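Local structure of DUF1904 domain-containing protein (Sebaldella termitidis, 4M1A) at residues A29-A33 with D34-F38; R7-K11 with E12-D16. The protein is of unknown function but forms a trimer of alpha/beta subunits whose family is grouped with the MIF-like proteins. All coordinates share one frame; numbering follows the deposited sequence.

How the contacts relate
From the N terminus, strand 3-7 runs into contact 2, where residues 7-11 turn off the sheet and residues 12-16 form the body of helix 11-17. After helix 21-29 the chain reaches contact 1: residues 29-33 leave that helix, and residues 34-38 lead through a short 3-10 turn into strand 37-47. The contacts follow one another in series, neither nesting nor crossing, with centres 19 Å apart and nearest atoms about 6 Å apart. Contact 2 makes the strand-to-helix turn and contact 1 the return from helix to strand, into a strand parallel to 3-7 and next to it. Both border the second subunit of the trimer.

Contact 1: residues A29-A33 with D34-F38; sequences AECPA and DWFTF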
loop_
_atom_site.group_PDB
_atom_site.type_symbol
_atom_site.label_atom_id
_atom_site.label_comp_id
_atom_site.label_asym_id
_atom_site.label_seq_id
_atom_site.Cartn_x
_atom_site.Cartn_y
_atom_site.Cartn_z
ATOM N N ALA A 29 -21.723 4.868 -5.725
ATOM C CA ALA A 29 -21.488 4.722 -4.271
ATOM C C ALA A 29 -22.428 5.557 -3.396
ATOM O O ALA A 29 -22.371 5.387 -2.146
ATOM C CB ALA A 29 -20.009 5.073 -3.909
ATOM N N GLU A 30 -23.240 6.423 -4.018
ATOM C CA GLU A 30 -24.097 7.410 -3.360
ATOM C C GLU A 30 -23.369 8.313 -2.381
ATOM O O GLU A 30 -23.711 8.398 -1.199
ATOM C CB GLU A 30 -25.297 6.704 -2.679
ATOM C CG GLU A 30 -25.905 5.700 -3.639
ATOM C CD GLU A 30 -27.193 5.033 -3.172
ATOM O OE1 GLU A 30 -27.605 5.235 -1.975
ATOM O OE2 GLU A 30 -27.781 4.320 -4.049
ATOM N N CYS A 31 -22.361 9.003 -2.884
ATOM C CA CYS A 31 -21.675 9.997 -2.110
ATOM C C CYS A 31 -21.157 11.069 -3.014
ATOM O O CYS A 31 -21.141 10.904 -4.237
ATOM C CB CYS A 31 -20.546 9.345 -1.326
ATOM S SG CYS A 31 -19.141 8.717 -2.317
ATOM N N PRO A 32 -20.726 12.192 -2.452
ATOM C CA PRO A 32 -20.262 13.267 -3.286
ATOM C C PRO A 32 -19.030 12.899 -4.148
ATOM O O PRO A 32 -18.163 12.181 -3.635
ATOM C CB PRO A 32 -19.926 14.360 -2.242
ATOM C CG PRO A 32 -20.939 14.097 -1.168
ATOM C CD PRO A 32 -20.890 12.605 -1.048
ATOM N N ALA A 33 -18.952 13.407 -5.389
ATOM C CA ALA A 33 -17.804 13.207 -6.296
ATOM C C ALA A 33 -16.503 13.682 -5.629
ATOM O O ALA A 33 -15.464 13.025 -5.719
ATOM C CB ALA A 33 -18.054 13.967 -7.597
ATOM N N ASP A 34 -16.603 14.749 -4.864
ATOM C CA ASP A 34 -15.411 15.323 -4.134
ATOM C C ASP A 34 -14.832 14.434 -3.075
ATOM O O ASP A 34 -13.771 14.706 -2.593
ATOM C CB ASP A 34 -15.791 16.650 -3.445
ATOM C CG ASP A 34 -15.591 17.826 -4.340
ATOM O OD1 ASP A 34 -14.772 17.711 -5.297
ATOM O OD2 ASP A 34 -16.257 18.871 -4.103
ATOM N N TRP A 35 -15.514 13.367 -2.687
ATOM C CA TRP A 35 -14.929 12.471 -1.696
ATOM C C TRP A 35 -13.919 11.469 -2.310
ATOM O O TRP A 35 -13.350 10.679 -1.587
ATOM C CB TRP A 35 -15.987 11.718 -1.012
ATOM C CG TRP A 35 -16.789 12.505 -0.076
ATOM C CD1 TRP A 35 -16.810 13.863 0.082
ATOM C CD2 TRP A 35 -17.750 11.964 0.834
ATOM N NE1 TRP A 35 -17.754 14.195 1.061
ATOM C CE2 TRP A 35 -18.340 13.055 1.520
ATOM C CE3 TRP A 35 -18.170 10.665 1.128
ATOM C CZ2 TRP A 35 -19.347 12.882 2.486
ATOM C CZ3 TRP A 35 -19.176 10.490 2.092
ATOM C CH2 TRP A 35 -19.748 11.606 2.753
ATOM N N PHE A 36 -13.732 11.491 -3.618
ATOM C CA PHE A 36 -12.840 10.535 -4.285
ATOM C C PHE A 36 -11.497 11.132 -4.510
ATOM O O PHE A 36 -11.404 12.306 -4.949
ATOM C CB PHE A 36 -13.465 10.044 -5.643
ATOM C CG PHE A 36 -14.639 9.168 -5.453
ATOM C CD1 PHE A 36 -15.922 9.724 -5.198
ATOM C CD2 PHE A 36 -14.501 7.810 -5.424
ATOM C CE1 PHE A 36 -17.014 8.870 -4.984
ATOM C CE2 PHE A 36 -15.571 6.990 -5.183
ATOM C CZ PHE A 36 -16.852 7.526 -4.972
ATOM N N THR A 37 -10.403 10.349 -4.252
ATOM C CA THR A 37 -9.071 10.678 -4.716
ATOM C C THR A 37 -8.586 9.529 -5.627
ATOM O O THR A 37 -9.061 8.378 -5.528
ATOM C CB THR A 37 -8.056 10.875 -3.530
ATOM O OG1 THR A 37 -7.896 9.622 -2.878
ATOM C CG2 THR A 37 -8.503 11.902 -2.535
ATOM N N PHE A 38 -7.680 9.866 -6.528
ATOM C CA PHE A 38 -7.110 8.945 -7.494
ATOM C C PHE A 38 -5.615 9.154 -7.527
ATOM O O PHE A 38 -5.142 10.333 -7.651
ATOM C CB PHE A 38 -7.680 9.190 -8.876
ATOM C CG PHE A 38 -9.169 9.210 -8.920
ATOM C CD1 PHE A 38 -9.891 8.029 -9.112
ATOM C CD2 PHE A 38 -9.847 10.405 -8.732
ATOM C CE1 PHE A 38 -11.293 8.058 -9.123
ATOM C CE2 PHE A 38 -11.224 10.426 -8.768
ATOM C CZ PHE A 38 -11.932 9.238 -8.934
#
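Pro32 packs on Trp35 across a 3-10 turn, the short link by which the chain leaves helix 21-29 and enters strand 37-47 of the mixed sheet. Two successive backbone bonds shape it: Trp35 N donates to Pro32 O (3.1 Å) and Phe36 N to Ala33 O (3.1 Å), each reaching back three residues, the spacing that makes the turn 3-10. Proline suits the start of such a turn, since its ring fixes phi and it has no N-H to satisfy.

The tight part faces inward. The buried Phe36 reaches back beneath the turn, CG anti to the carbonyl carbon (chi1 -70°), which brings CE1 to 3.4 Å from Cys31 SG in an oblique sulfur-aromatic contact. Ala29 CB meets the edge of the same ring at CZ, 4.1 Å away, and Leu25 of helix 21-29 also packs on it. Alanine suits the end of the helix here, offering the ring edge a bare methyl.

The solvent side is looser at two residues. Glu30, the first past the helix, has positive phi and its side chain takes no part, while Asp34 is exposed beside Phe47 of the second subunit. Trp35, though partly exposed, is closely packed: its indole lies across the proline and meets Phe108 edge-to-face. Replacing Trp35 with an alanine would probably leave one side of the Pro32 ring uncovered and Phe108 without its aromatic mate. Cys31 CB touches the indole at CE3, and Pro32 CD sits over the centre of its six-membered ring, 3.7 Å from the centroid and 12° off the normal, a CH-pi contact.

Contact 2: residues R7-K11 with E12-D16; sequences RGAEK and EKVRD
The first turn of helix 11-17 starts at the N-cap Glu10, whose backbone O accepts from Val14 N at 3.1 Å. One residue on, Arg15 N donates to Lys11 O at 3.0 Å, continuing the alpha-helical pattern. Gly8, with positive phi, makes the bend before the helix, where a side chain would press on the preceding carbonyl.

On the inner side Ala9 CB meets Val14 CG2 at 4.0 Å; CG2 stands beside the backbone N, anti to the carbonyl carbon, and thus faces back toward the incoming chain. An alanine methyl and a valine branch suit this side, since neither brings a polar atom to it. The outer side is polar: Glu10 CB touches Lys13 CG through aliphatic parts alone. Arg15 forms a salt bridge with Asp16 through two hydrogen bonds to one oxygen, NE at 3.1 Å and NH2 at 3.0 Å from OD1, which lies close to the guanidinium plane. NH2 meets the syn lone pair of OD1, whereas NE comes from above the carboxylate plane. Glu12 CG lies over one face of the guanidinium, toward its rim.

Ala9 and Lys13 pack on Trp81 of helix 67-82, Val14 and Lys11 on Tyr40 of strand 37-47, and Val14 also meets Phe46 of the second subunit.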
loop_
_atom_site.group_PDB
_atom_site.type_symbol
_atom_site.label_atom_id
_atom_site.label_comp_id
_atom_site.label_asym_id
_atom_site.label_seq_id
_atom_site.Cartn_x
_atom_site.Cartn_y
_atom_site.Cartn_z
ATOM N N ARG A 7 -1.765 0.960 -10.214
ATOM C CA ARG A 7 -0.411 0.603 -10.550
ATOM C C ARG A 7 -0.393 -0.259 -11.757
ATOM O O ARG A 7 -1.421 -0.838 -12.154
ATOM C CB ARG A 7 0.265 -0.179 -9.431
ATOM C CG ARG A 7 -0.317 -1.516 -9.086
ATOM C CD ARG A 7 0.307 -2.077 -7.801
ATOM N NE ARG A 7 -0.245 -1.364 -6.666
ATOM C CZ ARG A 7 0.442 -1.071 -5.597
ATOM N NH1 ARG A 7 1.691 -1.494 -5.551
ATOM N NH2 ARG A 7 -0.080 -0.331 -4.596
ATOM N N GLY A 8 0.758 -0.339 -12.395
ATOM C CA GLY A 8 0.873 -1.155 -13.614
ATOM C C GLY A 8 0.491 -0.430 -14.915
ATOM O O GLY A 8 0.516 -1.024 -15.978
ATOM N N ALA A 9 0.022 0.797 -14.861
ATOM C CA ALA A 9 -0.396 1.539 -16.056
ATOM C C ALA A 9 0.452 2.757 -16.173
ATOM O O ALA A 9 0.897 3.310 -15.193
ATOM C CB ALA A 9 -1.911 1.957 -15.933
ATOM N N GLU A 10 0.550 3.291 -17.387
ATOM C CA GLU A 10 1.217 4.588 -17.616
ATOM C C GLU A 10 0.520 5.698 -16.887
ATOM O O GLU A 10 -0.707 5.752 -16.849
ATOM C CB GLU A 10 1.220 4.871 -19.143
ATOM C CG GLU A 10 2.214 4.037 -19.930
ATOM C CD GLU A 10 1.571 3.050 -20.894
ATOM O OE1 GLU A 10 0.754 2.201 -20.439
ATOM O OE2 GLU A 10 1.889 3.113 -22.109
ATOM N N LYS A 11 1.310 6.631 -16.337
ATOM C CA LYS A 11 0.818 7.750 -15.566
ATOM C C LYS A 11 -0.230 8.563 -16.322
ATOM O O LYS A 11 -1.258 8.970 -15.765
ATOM C CB LYS A 11 1.985 8.598 -15.147
ATOM C CG LYS A 11 1.658 9.739 -14.247
ATOM C CD LYS A 11 2.889 10.617 -13.879
ATOM C CE LYS A 11 3.811 9.917 -12.895
ATOM N NZ LYS A 11 5.249 10.391 -12.841
ATOM N N GLU A 12 0.045 8.843 -17.593
ATOM C CA GLU A 12 -0.937 9.626 -18.357
ATOM C C GLU A 12 -2.257 8.900 -18.565
ATOM O O GLU A 12 -3.288 9.610 -18.611
ATOM C CB GLU A 12 -0.344 10.016 -19.729
ATOM C CG GLU A 12 -1.291 10.751 -20.671
ATOM C CD GLU A 12 -0.655 10.766 -22.088
ATOM O OE1 GLU A 12 0.592 10.912 -22.146
ATOM O OE2 GLU A 12 -1.357 10.521 -23.106
ATOM N N LYS A 13 -2.212 7.568 -18.696
ATOM C CA LYS A 13 -3.441 6.699 -18.801
ATOM C C LYS A 13 -4.263 6.742 -17.502
ATOM O O LYS A 13 -5.520 6.843 -17.540
ATOM C CB LYS A 13 -3.136 5.280 -19.278
ATOM C CG LYS A 13 -2.411 5.198 -20.632
ATOM C CD LYS A 13 -3.235 5.973 -21.652
ATOM C CE LYS A 13 -2.748 5.669 -23.095
ATOM N NZ LYS A 13 -2.489 6.939 -23.793
ATOM N N VAL A 14 -3.560 6.782 -16.350
ATOM C CA VAL A 14 -4.253 6.968 -15.065
ATOM C C VAL A 14 -4.942 8.332 -15.002
ATOM O O VAL A 14 -6.134 8.522 -14.566
ATOM C CB VAL A 14 -3.277 6.749 -13.878
ATOM C CG1 VAL A 14 -4.035 6.948 -12.577
ATOM C CG2 VAL A 14 -2.675 5.377 -13.982
ATOM N N ARG A 15 -4.214 9.375 -15.447
ATOM C CA ARG A 15 -4.829 10.700 -15.510
ATOM C C ARG A 15 -6.117 10.663 -16.360
ATOM O O ARG A 15 -7.185 11.141 -15.909
ATOM C CB ARG A 15 -3.849 11.730 -16.131
ATOM C CG ARG A 15 -4.363 13.173 -16.261
ATOM C CD ARG A 15 -3.522 13.956 -17.321
ATOM N NE ARG A 15 -3.757 13.454 -18.684
ATOM C CZ ARG A 15 -3.186 13.947 -19.787
ATOM N NH1 ARG A 15 -2.361 14.970 -19.680
ATOM N NH2 ARG A 15 -3.474 13.430 -20.992
ATOM N N ASP A 16 -6.015 10.084 -17.558
ATOM C CA ASP A 16 -7.191 10.016 -18.447
ATOM C C ASP A 16 -8.384 9.188 -17.899
ATOM O O ASP A 16 -9.524 9.494 -18.124
ATOM C CB ASP A 16 -6.797 9.405 -19.745
ATOM C CG ASP A 16 -5.850 10.313 -20.592
ATOM O OD1 ASP A 16 -5.624 11.530 -20.292
ATOM O OD2 ASP A 16 -5.313 9.699 -21.525
#